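Local coordinates for protein sulfoquinovosidase (Escherichia coli, PDB 5AEG) that hydrolyses sulfoquinovosyl diacylglycerides and simple sulfoquinovosides such as sulfoquinovosyl glycerol, releasing sulfoquinovose for use as a source of carbon and sulfur, at residues G53-K58 and P147-E152; P185-T190 and F205-P210; I285-W290 and E311-L316; M403-E408 and F453-S458; T627-E632 and G646-V651. All blocks are in the same frame, centred on the assembly; numbering follows the deposited sequence.

Interaction 1 of 5, residues G53-K58 and P147-E152; sequences GNFSIK and PLWTSE
Gly53 O is gripped by two backbone amides: Glu152 N reaches it across the contact at 3.0 Å, and Phe55 N adds a weak bond from its own segment, closing an inverse gamma turn centred on Asn54. Gly53 has backbone angles that would jam a side chain against the preceding carbonyl, and Glu152 CG lies against the Gly53 carbonyl. The turn presents Phe55 to the indole of Trp149 in an edge-to-face pair, the five-membered ring lying 4.7 Å from the Phe55 ring, centroid to centroid, with the planes 84° apart. Trp149 NE1 is the tip of that edge, 3.4 Å from Phe55 CG. Both segments belong to the galactose mutarotase-like β-domain of family 31; the second runs off strand 145-148 toward the barrel, where Glu152 OE1 forms a salt bridge with Arg455. One broad face of Trp149 carries Ile57, whose CD1 stands 3.8 Å over the centroid of the six-membered ring, almost on its normal; CG1 anti to the backbone N (chi1 173°) sends the chain there. An alanine in place of Trp149 would probably leave Ile57 CD1 and the face of Phe55 without their shared partner and open a gap between the segments. Beside the rings, a water donates to Phe55 O and to Ser151 OG, the latter at 3.0 Å, and Ser151 OG in turn donates to Glu152 O.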
# COMPACT_ATOMS: atom_id res chain seq x y z
N GLY A 53 -10.24 -8.24 -12.56
CA GLY A 53 -9.55 -7.36 -11.58
C GLY A 53 -8.82 -6.24 -12.19
O GLY A 53 -8.43 -5.33 -11.46
N ASN A 54 -8.63 -6.29 -13.52
CA ASN A 54 -8.06 -5.20 -14.28
C ASN A 54 -9.11 -4.17 -14.77
O ASN A 54 -9.30 -3.91 -16.01
CB ASN A 54 -7.23 -5.71 -15.42
CG ASN A 54 -6.06 -6.54 -14.97
OD1 ASN A 54 -5.17 -6.07 -14.33
ND2 ASN A 54 -6.08 -7.78 -15.32
N PHE A 55 -9.80 -3.60 -13.77
CA PHE A 55 -11.04 -2.93 -14.00
C PHE A 55 -10.95 -1.85 -15.04
O PHE A 55 -10.08 -0.96 -14.99
CB PHE A 55 -11.57 -2.27 -12.71
CG PHE A 55 -12.13 -3.20 -11.75
CD1 PHE A 55 -11.36 -3.81 -10.77
CD2 PHE A 55 -13.51 -3.43 -11.73
CE1 PHE A 55 -11.88 -4.63 -9.85
CE2 PHE A 55 -14.05 -4.25 -10.78
CZ PHE A 55 -13.27 -4.88 -9.83
N SER A 56 -11.92 -1.85 -15.94
CA SER A 56 -12.19 -0.68 -16.75
C SER A 56 -13.46 -0.04 -16.19
O SER A 56 -14.49 -0.66 -16.19
CB SER A 56 -12.45 -1.08 -18.19
OG SER A 56 -12.98 0.02 -18.87
N ILE A 57 -13.33 1.14 -15.65
CA ILE A 57 -14.43 1.78 -14.92
C ILE A 57 -14.57 3.18 -15.44
O ILE A 57 -13.67 3.97 -15.40
CB ILE A 57 -14.35 1.63 -13.37
CG1 ILE A 57 -15.45 2.48 -12.71
CG2 ILE A 57 -12.97 1.91 -12.79
CD1 ILE A 57 -15.84 1.95 -11.34
N LYS A 58 -15.72 3.48 -16.00
CA LYS A 58 -15.97 4.86 -16.45
C LYS A 58 -17.43 5.27 -16.24
O LYS A 58 -18.27 4.43 -16.05
CB LYS A 58 -15.63 4.99 -17.91
CG LYS A 58 -16.56 4.18 -18.79
CD LYS A 58 -16.71 4.87 -20.15
CE LYS A 58 -15.41 4.96 -20.93
NZ LYS A 58 -14.91 3.58 -21.17
N PRO A 147 -8.08 8.73 -10.34
CA PRO A 147 -9.13 7.81 -9.94
C PRO A 147 -8.67 6.94 -8.77
O PRO A 147 -7.52 6.41 -8.75
CB PRO A 147 -9.31 6.93 -11.20
CG PRO A 147 -8.87 7.84 -12.33
CD PRO A 147 -7.64 8.49 -11.70
N LEU A 148 -9.59 6.72 -7.85
CA LEU A 148 -9.40 5.96 -6.63
C LEU A 148 -10.34 4.74 -6.60
O LEU A 148 -11.49 4.78 -6.03
CB LEU A 148 -9.68 6.85 -5.42
CG LEU A 148 -8.73 8.08 -5.36
CD1 LEU A 148 -9.17 9.02 -4.23
CD2 LEU A 148 -7.22 7.73 -5.23
N TRP A 149 -9.83 3.63 -7.12
CA TRP A 149 -10.59 2.43 -7.25
C TRP A 149 -9.63 1.25 -7.13
O TRP A 149 -8.72 1.15 -7.95
CB TRP A 149 -11.26 2.48 -8.57
CG TRP A 149 -12.13 1.27 -8.83
CD1 TRP A 149 -11.80 0.15 -9.57
CD2 TRP A 149 -13.44 1.03 -8.31
NE1 TRP A 149 -12.84 -0.75 -9.55
CE2 TRP A 149 -13.86 -0.25 -8.80
CE3 TRP A 149 -14.33 1.79 -7.54
CZ2 TRP A 149 -15.13 -0.76 -8.52
CZ3 TRP A 149 -15.61 1.26 -7.26
CH2 TRP A 149 -15.98 0.01 -7.75
N THR A 150 -9.78 0.44 -6.10
CA THR A 150 -8.82 -0.67 -5.85
C THR A 150 -8.93 -1.68 -6.96
O THR A 150 -10.04 -1.96 -7.47
CB THR A 150 -8.90 -1.31 -4.44
OG1 THR A 150 -7.75 -2.12 -4.31
CG2 THR A 150 -10.17 -2.10 -4.19
N SER A 151 -7.79 -2.12 -7.46
CA SER A 151 -7.71 -3.02 -8.60
C SER A 151 -6.36 -3.70 -8.66
O SER A 151 -5.47 -3.43 -7.82
CB SER A 151 -7.94 -2.31 -9.93
OG SER A 151 -6.83 -1.52 -10.45
N GLU A 152 -6.22 -4.61 -9.62
CA GLU A 152 -4.83 -5.03 -9.95
C GLU A 152 -4.04 -3.79 -10.29
O GLU A 152 -4.51 -2.77 -10.83
CB GLU A 152 -4.75 -6.02 -11.07
CG GLU A 152 -5.56 -7.30 -10.84
CD GLU A 152 -5.32 -7.87 -9.49
OE1 GLU A 152 -4.09 -8.02 -9.15
OE2 GLU A 152 -6.32 -8.13 -8.73
O HOH W 1 -8.47 -0.42 -12.72

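Interaction 2 of 5, residues P185-T190 and F205-P210; sequences PTFVST and FDFSAP
Phe187 and Phe207 meet edge to face: the CE1–CZ corner of Phe207 stands over the ring of Phe187, CE1 lying 3.8 Å above its plane near the centre, with the two planes 70° apart. Phe187 turns its own rim to the third aromatic, its CD1 lying 3.8 Å from Phe205 CE2. CG of Phe187 sits between the backbone N and the carbonyl carbon (chi1 68°), which turns one face of the ring to Phe207 and its rim to Phe205. The Phe205 tip pushes on into the corner at Pro185, where the chain bends from one face of the β-domain to another; CZ comes to 3.7 Å from Pro185 CB, and CE2 rests against Pro185 CA and C. The cluster packs segment 205-210 against segment 185-190 within this β-sandwich-like domain. Ile129 fills in beside Phe187 and Phe207, and Leu148 beside Pro185 and Phe205. Beyond the rings, Asp206 OD1 takes both Ser208 N and Ser208 OG, an Asx turn.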
# COMPACT_ATOMS: atom_id res chain seq x y z
N PRO A 185 -8.81 7.79 -0.22
CA PRO A 185 -9.30 9.16 -0.44
C PRO A 185 -8.84 10.09 0.66
O PRO A 185 -9.65 10.65 1.41
CB PRO A 185 -10.84 8.97 -0.48
CG PRO A 185 -11.04 7.84 0.43
CD PRO A 185 -9.89 6.88 0.14
N THR A 186 -7.52 10.26 0.75
CA THR A 186 -6.82 10.91 1.90
C THR A 186 -5.57 11.56 1.26
O THR A 186 -4.85 10.89 0.51
CB THR A 186 -6.37 9.89 2.92
OG1 THR A 186 -7.50 9.15 3.36
CG2 THR A 186 -5.71 10.54 4.11
N PHE A 187 -5.34 12.86 1.48
CA PHE A 187 -4.20 13.54 0.90
C PHE A 187 -3.67 14.60 1.88
O PHE A 187 -4.37 14.98 2.85
CB PHE A 187 -4.44 14.10 -0.52
CG PHE A 187 -5.38 15.25 -0.63
CD1 PHE A 187 -6.75 15.04 -0.82
CD2 PHE A 187 -4.95 16.58 -0.52
CE1 PHE A 187 -7.61 16.10 -0.97
CE2 PHE A 187 -5.84 17.61 -0.61
CZ PHE A 187 -7.15 17.36 -0.84
N VAL A 188 -2.42 14.94 1.65
CA VAL A 188 -1.68 16.01 2.37
C VAL A 188 -1.32 17.06 1.37
O VAL A 188 -0.75 16.82 0.31
CB VAL A 188 -0.40 15.48 2.98
CG1 VAL A 188 0.52 16.55 3.50
CG2 VAL A 188 -0.76 14.61 4.12
N SER A 189 -1.53 18.32 1.78
CA SER A 189 -1.12 19.46 0.99
C SER A 189 0.09 20.16 1.68
O SER A 189 0.18 20.16 2.92
CB SER A 189 -2.29 20.51 0.99
OG SER A 189 -1.80 21.76 0.46
N THR A 190 0.88 20.84 0.87
CA THR A 190 1.97 21.67 1.41
C THR A 190 1.49 22.98 2.09
O THR A 190 2.33 23.68 2.62
CB THR A 190 3.09 21.91 0.43
OG1 THR A 190 2.63 22.48 -0.79
CG2 THR A 190 3.83 20.53 0.15
N PHE A 205 -9.81 12.14 -7.66
CA PHE A 205 -9.18 13.35 -7.04
C PHE A 205 -8.34 14.02 -8.06
O PHE A 205 -7.32 13.45 -8.48
CB PHE A 205 -8.40 12.98 -5.77
CG PHE A 205 -9.21 12.74 -4.51
CD1 PHE A 205 -10.57 12.45 -4.53
CD2 PHE A 205 -8.55 12.69 -3.30
CE1 PHE A 205 -11.24 12.20 -3.36
CE2 PHE A 205 -9.25 12.50 -2.10
CZ PHE A 205 -10.59 12.22 -2.13
N ASP A 206 -8.75 15.22 -8.52
CA ASP A 206 -8.10 15.85 -9.64
C ASP A 206 -7.25 17.01 -9.10
O ASP A 206 -7.74 18.02 -8.58
CB ASP A 206 -9.12 16.29 -10.68
CG ASP A 206 -8.49 16.92 -11.88
OD1 ASP A 206 -7.25 16.98 -12.02
OD2 ASP A 206 -9.22 17.31 -12.77
N PHE A 207 -5.93 16.85 -9.20
CA PHE A 207 -4.98 17.82 -8.71
C PHE A 207 -4.32 18.60 -9.83
O PHE A 207 -3.23 19.17 -9.64
CB PHE A 207 -3.94 17.10 -7.79
CG PHE A 207 -4.53 16.42 -6.61
CD1 PHE A 207 -5.17 17.14 -5.61
CD2 PHE A 207 -4.47 15.04 -6.49
CE1 PHE A 207 -5.67 16.49 -4.52
CE2 PHE A 207 -5.02 14.39 -5.45
CZ PHE A 207 -5.63 15.12 -4.44
N SER A 208 -4.99 18.71 -10.96
CA SER A 208 -4.44 19.29 -12.21
C SER A 208 -4.51 20.82 -12.24
O SER A 208 -3.65 21.50 -12.83
CB SER A 208 -5.27 18.82 -13.42
OG SER A 208 -4.99 17.47 -13.55
N ALA A 209 -5.55 21.37 -11.63
CA ALA A 209 -5.82 22.82 -11.89
C ALA A 209 -5.03 23.67 -10.90
O ALA A 209 -4.99 23.37 -9.66
CB ALA A 209 -7.33 23.11 -11.83
N PRO A 210 -4.38 24.74 -11.42
CA PRO A 210 -3.55 25.56 -10.50
C PRO A 210 -4.28 26.17 -9.34
O PRO A 210 -3.68 26.30 -8.26
CB PRO A 210 -2.89 26.61 -11.43
CG PRO A 210 -2.97 26.03 -12.78
CD PRO A 210 -4.19 25.12 -12.82

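Interaction 3 of 5, residues I285-W290 and E311-L316; sequences IWAQDW and ENYPQL. With CA (calcium ion), chain C.
Asp289 and the pair Asn312–Tyr313 meet in the family 31 TIM barrel, where the loop following strand 282-286 docks on the segment leading into helix 316-325. Tyr313 OH donates to Asp289 OD1 at 2.7 Å, reaching the carboxylate on its syn side but tilted out of its plane, with ring and carboxylate planes at 90°. Asn312 spends one amide group on two oxygens of the same residue: ND2 is 2.9 Å from Asp289 O and 3.1 Å from Asp289 OD2, both partners close to the amide plane, though OD2 is approached from well above the carboxylate. CG of Asp289 stands between its backbone N and carbonyl carbon (chi1 65°), bringing the carboxylate round beside its own carbonyl O. The hydroxyl end of Tyr313 also rests on Ala287 CB, and its CD1 lies 3.7 Å from Trp290 CA. Further out, Gly263 N donates another bond to Asp289 OD2, while a type I turn from Ala287 to Trp290 sets the loop that carries Gln288, a sulfoquinovosyl-binding residue. On the outer side of the contact Glu311 binds a calcium ion through OE1 at 2.4 Å, with three waters also bound to the ion, one of which donates to Glu311 O.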
# COMPACT_ATOMS: atom_id res chain seq x y z
N ILE A 285 11.56 -18.77 6.64
CA ILE A 285 11.16 -19.37 5.41
C ILE A 285 9.67 -19.06 5.14
O ILE A 285 8.81 -19.32 5.98
CB ILE A 285 11.29 -20.91 5.56
CG1 ILE A 285 12.79 -21.26 5.74
CG2 ILE A 285 10.74 -21.62 4.32
CD1 ILE A 285 12.99 -22.72 6.00
N TRP A 286 9.41 -18.55 3.98
CA TRP A 286 8.04 -18.16 3.57
C TRP A 286 7.74 -19.07 2.35
O TRP A 286 8.38 -18.99 1.31
CB TRP A 286 8.02 -16.68 3.11
CG TRP A 286 6.71 -16.39 2.42
CD1 TRP A 286 5.48 -16.60 2.93
CD2 TRP A 286 6.54 -15.99 1.07
NE1 TRP A 286 4.51 -16.29 1.99
CE2 TRP A 286 5.15 -15.90 0.83
CE3 TRP A 286 7.41 -15.60 0.08
CZ2 TRP A 286 4.63 -15.57 -0.43
CZ3 TRP A 286 6.87 -15.19 -1.16
CH2 TRP A 286 5.51 -15.23 -1.40
N ALA A 287 6.83 -20.02 2.56
CA ALA A 287 6.50 -21.05 1.58
C ALA A 287 5.02 -20.92 1.26
O ALA A 287 4.12 -21.46 1.98
CB ALA A 287 6.78 -22.46 2.17
N GLN A 288 4.72 -20.20 0.20
CA GLN A 288 3.30 -19.97 -0.13
C GLN A 288 2.53 -21.26 -0.59
O GLN A 288 1.27 -21.24 -0.56
CB GLN A 288 3.14 -18.85 -1.12
CG GLN A 288 3.75 -19.09 -2.49
CD GLN A 288 3.40 -17.99 -3.49
OE1 GLN A 288 2.63 -17.06 -3.19
NE2 GLN A 288 3.85 -18.19 -4.74
N ASP A 289 3.27 -22.28 -1.02
CA ASP A 289 2.66 -23.60 -1.39
C ASP A 289 2.47 -24.58 -0.24
O ASP A 289 2.21 -25.76 -0.53
CB ASP A 289 3.41 -24.27 -2.62
CG ASP A 289 4.80 -24.63 -2.33
OD1 ASP A 289 5.39 -23.98 -1.43
OD2 ASP A 289 5.34 -25.60 -2.93
N TRP A 290 2.44 -24.08 1.01
CA TRP A 290 2.17 -24.83 2.20
C TRP A 290 0.86 -25.63 2.16
O TRP A 290 0.74 -26.66 2.84
CB TRP A 290 2.19 -23.94 3.42
CG TRP A 290 0.97 -23.11 3.55
CD1 TRP A 290 0.56 -22.13 2.68
CD2 TRP A 290 -0.06 -23.23 4.53
NE1 TRP A 290 -0.64 -21.63 3.09
CE2 TRP A 290 -1.06 -22.30 4.20
CE3 TRP A 290 -0.25 -24.05 5.64
CZ2 TRP A 290 -2.24 -22.13 4.99
CZ3 TRP A 290 -1.41 -23.87 6.45
CH2 TRP A 290 -2.39 -22.91 6.08
N GLU A 311 1.01 -33.78 2.09
CA GLU A 311 1.63 -34.36 0.91
C GLU A 311 2.71 -33.47 0.29
O GLU A 311 3.81 -33.92 -0.10
CB GLU A 311 0.55 -34.75 -0.13
CG GLU A 311 -0.47 -35.77 0.44
CD GLU A 311 0.16 -37.16 0.76
OE1 GLU A 311 1.34 -37.40 0.43
OE2 GLU A 311 -0.54 -38.04 1.33
N ASN A 312 2.37 -32.19 0.11
CA ASN A 312 3.39 -31.26 -0.44
C ASN A 312 4.48 -30.86 0.60
O ASN A 312 5.62 -30.61 0.22
CB ASN A 312 2.70 -30.04 -1.02
CG ASN A 312 3.58 -29.28 -2.00
OD1 ASN A 312 4.27 -29.85 -2.82
ND2 ASN A 312 3.54 -27.94 -1.91
N TYR A 313 4.10 -30.76 1.88
CA TYR A 313 4.99 -30.35 2.98
C TYR A 313 4.94 -31.44 4.09
O TYR A 313 4.51 -31.19 5.22
CB TYR A 313 4.59 -28.98 3.56
CG TYR A 313 5.20 -27.93 2.71
CD1 TYR A 313 4.61 -27.56 1.48
CD2 TYR A 313 6.43 -27.39 3.03
CE1 TYR A 313 5.25 -26.62 0.60
CE2 TYR A 313 7.08 -26.50 2.19
CZ TYR A 313 6.47 -26.07 1.01
OH TYR A 313 7.14 -25.27 0.19
N PRO A 314 5.50 -32.63 3.77
CA PRO A 314 5.58 -33.64 4.84
C PRO A 314 6.38 -33.20 6.06
O PRO A 314 7.47 -32.55 5.91
CB PRO A 314 6.23 -34.84 4.14
CG PRO A 314 7.05 -34.27 3.02
CD PRO A 314 6.22 -33.03 2.53
N GLN A 315 5.80 -33.50 7.23
CA GLN A 315 6.44 -33.33 8.57
C GLN A 315 6.60 -31.83 8.91
O GLN A 315 7.40 -31.47 9.74
CB GLN A 315 7.82 -34.06 8.68
CG GLN A 315 7.84 -35.51 8.22
CD GLN A 315 9.15 -36.20 8.54
OE1 GLN A 315 10.12 -36.21 7.77
NE2 GLN A 315 9.20 -36.76 9.72
N LEU A 316 5.80 -30.95 8.28
CA LEU A 316 6.00 -29.54 8.49
C LEU A 316 5.69 -29.17 9.95
O LEU A 316 6.32 -28.31 10.50
CB LEU A 316 5.10 -28.75 7.53
CG LEU A 316 5.11 -27.20 7.73
CD1 LEU A 316 6.46 -26.74 7.40
CD2 LEU A 316 4.01 -26.58 6.87
CA CA C . 3.31 -38.47 1.16
O HOH W 2 4.80 -36.37 0.79
O HOH W 3 1.90 -39.77 2.55
O HOH W 4 2.92 -37.04 3.17

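Interaction 4 of 5, residues M403-E408 and F453-S458; sequences MADFGE and FMRAGS
The Arg455 guanidinium has Asp405 at its edge and Glu408 OE1 over one face, while its NH2 stands 3.3 Å above the centre of the Phe406 ring, a cation-pi contact with the planes 75° apart. This lies at the C-terminal side of parallel strands 401-404 and 451-454 of the TIM barrel, at the active site, where Asp405 is the nucleophile. Asp405 OD1 receives Arg455 NE at 2.8 Å, in the guanidinium plane, whereas NH1 and NH2 share Glu408 OE2 in weak, bent bonds. Tyr333 OH holds the other oxygen, Asp405 OD2. A leucine in place of Arg455 would probably leave Asp405 and Glu408 without their common cation and the carboxylate of Asp405 freer to turn. Met403 CA stands over one face of the Phe453 ring, 3.8 Å from its centroid. A water donates to Ala404 O and Phe406 O and accepts from Ala456 N, and Ala456 CB packs 3.3 Å from Phe406 O.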
# COMPACT_ATOMS: atom_id res chain seq x y z
N MET A 403 1.77 -14.18 4.08
CA MET A 403 1.27 -13.25 3.13
C MET A 403 -0.24 -13.33 3.23
O MET A 403 -0.76 -14.44 3.10
CB MET A 403 1.75 -13.58 1.71
CG MET A 403 1.19 -12.74 0.60
SD MET A 403 1.75 -13.12 -1.06
CE MET A 403 3.36 -12.33 -1.08
N ALA A 404 -0.90 -12.18 3.46
CA ALA A 404 -2.37 -12.12 3.40
C ALA A 404 -2.67 -11.38 2.14
O ALA A 404 -2.70 -10.12 2.08
CB ALA A 404 -2.97 -11.42 4.62
N ASP A 405 -2.87 -12.16 1.07
CA ASP A 405 -2.90 -11.63 -0.27
C ASP A 405 -4.32 -11.20 -0.69
O ASP A 405 -5.28 -11.54 -0.03
CB ASP A 405 -2.39 -12.72 -1.21
CG ASP A 405 -1.95 -12.23 -2.56
OD1 ASP A 405 -1.80 -11.00 -2.86
OD2 ASP A 405 -1.69 -13.13 -3.40
N PHE A 406 -4.40 -10.50 -1.81
CA PHE A 406 -5.63 -10.02 -2.43
C PHE A 406 -6.46 -9.08 -1.53
O PHE A 406 -5.89 -8.44 -0.65
CB PHE A 406 -6.47 -11.23 -2.93
CG PHE A 406 -5.97 -11.81 -4.17
CD1 PHE A 406 -6.45 -11.34 -5.39
CD2 PHE A 406 -5.14 -12.91 -4.15
CE1 PHE A 406 -5.99 -11.88 -6.60
CE2 PHE A 406 -4.65 -13.42 -5.33
CZ PHE A 406 -5.09 -12.93 -6.57
N GLY A 407 -7.74 -8.86 -1.90
CA GLY A 407 -8.53 -7.79 -1.31
C GLY A 407 -9.03 -6.78 -2.29
O GLY A 407 -10.02 -6.09 -2.01
N GLU A 408 -8.32 -6.69 -3.45
CA GLU A 408 -8.56 -5.70 -4.48
C GLU A 408 -9.62 -6.12 -5.52
O GLU A 408 -9.94 -5.36 -6.40
CB GLU A 408 -7.21 -5.25 -5.16
CG GLU A 408 -6.66 -6.22 -6.19
CD GLU A 408 -6.07 -7.51 -5.60
OE1 GLU A 408 -5.88 -7.53 -4.38
OE2 GLU A 408 -5.79 -8.50 -6.38
N PHE A 453 1.61 -9.72 6.14
CA PHE A 453 1.87 -8.64 5.22
C PHE A 453 0.86 -8.68 4.10
O PHE A 453 0.50 -9.79 3.64
CB PHE A 453 3.34 -8.62 4.75
CG PHE A 453 3.87 -9.93 4.23
CD1 PHE A 453 4.38 -10.87 5.09
CD2 PHE A 453 3.94 -10.16 2.86
CE1 PHE A 453 4.84 -12.10 4.62
CE2 PHE A 453 4.44 -11.37 2.37
CZ PHE A 453 4.90 -12.32 3.26
N MET A 454 0.45 -7.49 3.64
CA MET A 454 -0.59 -7.36 2.64
C MET A 454 -0.17 -6.49 1.52
O MET A 454 0.70 -5.59 1.69
CB MET A 454 -1.85 -6.66 3.33
CG MET A 454 -2.32 -7.46 4.51
SD MET A 454 -3.92 -6.92 5.13
CE MET A 454 -5.06 -7.47 3.86
N ARG A 455 -0.79 -6.67 0.34
CA ARG A 455 -0.64 -5.68 -0.69
C ARG A 455 -1.81 -4.71 -0.81
O ARG A 455 -1.61 -3.54 -0.94
CB ARG A 455 -0.29 -6.25 -2.06
CG ARG A 455 -1.29 -7.16 -2.76
CD ARG A 455 -0.70 -7.65 -4.12
NE ARG A 455 -1.55 -8.80 -4.51
CZ ARG A 455 -2.56 -8.85 -5.38
NH1 ARG A 455 -2.89 -7.87 -6.16
NH2 ARG A 455 -3.28 -9.94 -5.47
N ALA A 456 -3.03 -5.23 -0.86
CA ALA A 456 -4.21 -4.37 -0.85
C ALA A 456 -4.44 -3.65 0.43
O ALA A 456 -4.10 -4.16 1.51
CB ALA A 456 -5.44 -5.19 -1.24
N GLY A 457 -5.02 -2.45 0.30
CA GLY A 457 -5.43 -1.68 1.40
C GLY A 457 -6.52 -0.72 1.19
O GLY A 457 -6.89 -0.44 0.07
N SER A 458 -7.06 -0.22 2.32
CA SER A 458 -8.05 0.81 2.27
C SER A 458 -8.08 1.47 3.64
O SER A 458 -7.34 1.09 4.54
CB SER A 458 -9.46 0.24 1.92
OG SER A 458 -9.96 -0.70 2.86
O HOH W 5 -3.31 -8.12 0.19

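Interaction 5 of 5, residues T627-E632 and G646-V651; sequences TLYLPE and GGEVTV
Glu648 lies across the neighbouring strand, with CB 4.1 Å from Leu628 O. CG is anti to the backbone N (chi1 -152°) and touches Thr627 CG2 at 3.8 Å; a bend at chi2 then folds the chain over the Leu628 carbonyl, near which CD comes to rest. At the tip the oxygens part: OE1 meets the edge of the Tyr629 ring, 3.6 Å from CD1, while OE2 stands near Leu628 O, two acceptors facing each other without a bond. This strand pair is not held by that carboxylate. Thr627 and Thr650, a non-hydrogen-bonded pair on the same face, join their hydroxyls, OG1 to OG1, at 2.6 Å. On the other face Val649 CG1 fits between Leu628 and Leu630, lying 3.6 Å from Leu628 CG, and Phe644 and Phe661 cover this apolar side. The backbones are tied by mutual bonds in the hydrogen-bonded pairs Leu628–Val649 and Leu630–Gly647. Past the strand end, Glu632 OE2 takes Gly646 N at 2.9 Å. Gly647, at backbone angles where a side chain would strike the preceding carbonyl, lets the chain enter the strand here. The whole is a twisted two-stranded antiparallel ribbon, the strands at 143°, within the β-rich C-terminal domain of family 31.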
# COMPACT_ATOMS: atom_id res chain seq x y z
N THR A 627 23.59 9.29 -9.17
CA THR A 627 23.42 10.77 -8.90
C THR A 627 22.16 10.91 -8.11
O THR A 627 21.13 10.26 -8.42
CB THR A 627 23.40 11.50 -10.26
OG1 THR A 627 24.65 11.33 -10.92
CG2 THR A 627 23.14 13.01 -10.09
N LEU A 628 22.22 11.67 -7.03
CA LEU A 628 21.15 11.85 -6.10
C LEU A 628 21.33 13.23 -5.49
O LEU A 628 22.32 13.94 -5.82
CB LEU A 628 21.22 10.81 -5.00
CG LEU A 628 22.52 10.84 -4.23
CD1 LEU A 628 22.20 10.85 -2.75
CD2 LEU A 628 23.42 9.66 -4.61
N TYR A 629 20.42 13.57 -4.60
CA TYR A 629 20.38 14.87 -3.97
C TYR A 629 20.63 14.76 -2.49
O TYR A 629 19.93 14.04 -1.80
CB TYR A 629 19.01 15.60 -4.27
CG TYR A 629 18.97 16.94 -3.61
CD1 TYR A 629 19.73 18.03 -4.15
CD2 TYR A 629 18.27 17.15 -2.45
CE1 TYR A 629 19.69 19.32 -3.53
CE2 TYR A 629 18.25 18.42 -1.83
CZ TYR A 629 19.01 19.48 -2.37
OH TYR A 629 18.95 20.72 -1.69
N LEU A 630 21.56 15.57 -1.95
CA LEU A 630 21.68 15.69 -0.53
C LEU A 630 21.19 17.06 -0.04
O LEU A 630 21.62 18.09 -0.60
CB LEU A 630 23.16 15.53 -0.11
CG LEU A 630 23.83 14.19 -0.44
CD1 LEU A 630 25.36 14.19 -0.05
CD2 LEU A 630 23.17 13.06 0.29
N PRO A 631 20.25 17.07 0.92
CA PRO A 631 19.88 18.35 1.49
C PRO A 631 21.09 18.84 2.41
O PRO A 631 22.11 18.09 2.61
CB PRO A 631 18.68 18.04 2.34
CG PRO A 631 18.99 16.63 2.87
CD PRO A 631 19.79 15.97 1.77
N GLU A 632 21.01 20.08 2.85
CA GLU A 632 22.13 20.67 3.60
C GLU A 632 22.31 20.04 4.96
O GLU A 632 21.45 20.14 5.84
CB GLU A 632 21.95 22.23 3.72
CG GLU A 632 23.29 22.95 4.06
CD GLU A 632 24.40 22.65 3.04
OE1 GLU A 632 24.44 23.22 1.88
OE2 GLU A 632 25.29 21.81 3.37
N GLY A 646 25.43 19.71 1.35
CA GLY A 646 24.23 19.80 0.45
C GLY A 646 24.54 19.99 -1.01
O GLY A 646 25.51 20.65 -1.38
N GLY A 647 23.72 19.39 -1.86
CA GLY A 647 23.74 19.61 -3.29
C GLY A 647 23.52 18.27 -4.01
O GLY A 647 23.52 17.20 -3.35
N GLU A 648 23.49 18.32 -5.32
CA GLU A 648 23.51 17.13 -6.13
C GLU A 648 24.86 16.45 -5.94
O GLU A 648 25.93 17.17 -5.91
CB GLU A 648 23.32 17.51 -7.59
CG GLU A 648 22.66 16.42 -8.42
CD GLU A 648 21.17 16.23 -8.09
OE1 GLU A 648 20.59 17.14 -7.50
OE2 GLU A 648 20.58 15.15 -8.37
N VAL A 649 24.90 15.10 -5.93
CA VAL A 649 26.16 14.37 -5.82
C VAL A 649 26.14 13.16 -6.70
O VAL A 649 25.07 12.51 -6.88
CB VAL A 649 26.41 14.00 -4.35
CG1 VAL A 649 25.40 13.02 -3.82
CG2 VAL A 649 27.79 13.44 -4.16
N THR A 650 27.28 12.85 -7.28
CA THR A 650 27.41 11.58 -8.02
C THR A 650 28.41 10.76 -7.28
O THR A 650 29.49 11.30 -6.89
CB THR A 650 27.78 11.86 -9.48
OG1 THR A 650 26.72 12.63 -10.11
CG2 THR A 650 28.11 10.51 -10.26
N VAL A 651 28.12 9.51 -6.98
CA VAL A 651 29.06 8.61 -6.27
C VAL A 651 29.21 7.30 -6.97
O VAL A 651 28.28 6.84 -7.64
CB VAL A 651 28.65 8.31 -4.80
CG1 VAL A 651 28.78 9.54 -3.95
CG2 VAL A 651 27.19 7.76 -4.69
O HOH W 6 26.18 22.82 0.06

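In the fold
Interactions 1 to 4 are buried, whereas interaction 5, in the C-terminal domain, is partly exposed and touches none of the others. Interactions 1 and 2 share the N-terminal β-domain and abut through Leu148 packing on Phe205 and Pro185; aromatic rings carry both, but interaction 1 also sends Glu152 to the barrel, where Arg455 joins it to interaction 4. Interactions 3 and 4 both lie in the TIM barrel, one between loops, the other between adjacent strands and their loops, and meet where Trp286 packs on Met403; interaction 3 relies on neutral donors to one aspartate's carboxylate and carbonyl, interaction 4 on a charged network. Backbone bonding dominates only in interaction 5; interaction 2 is apolar.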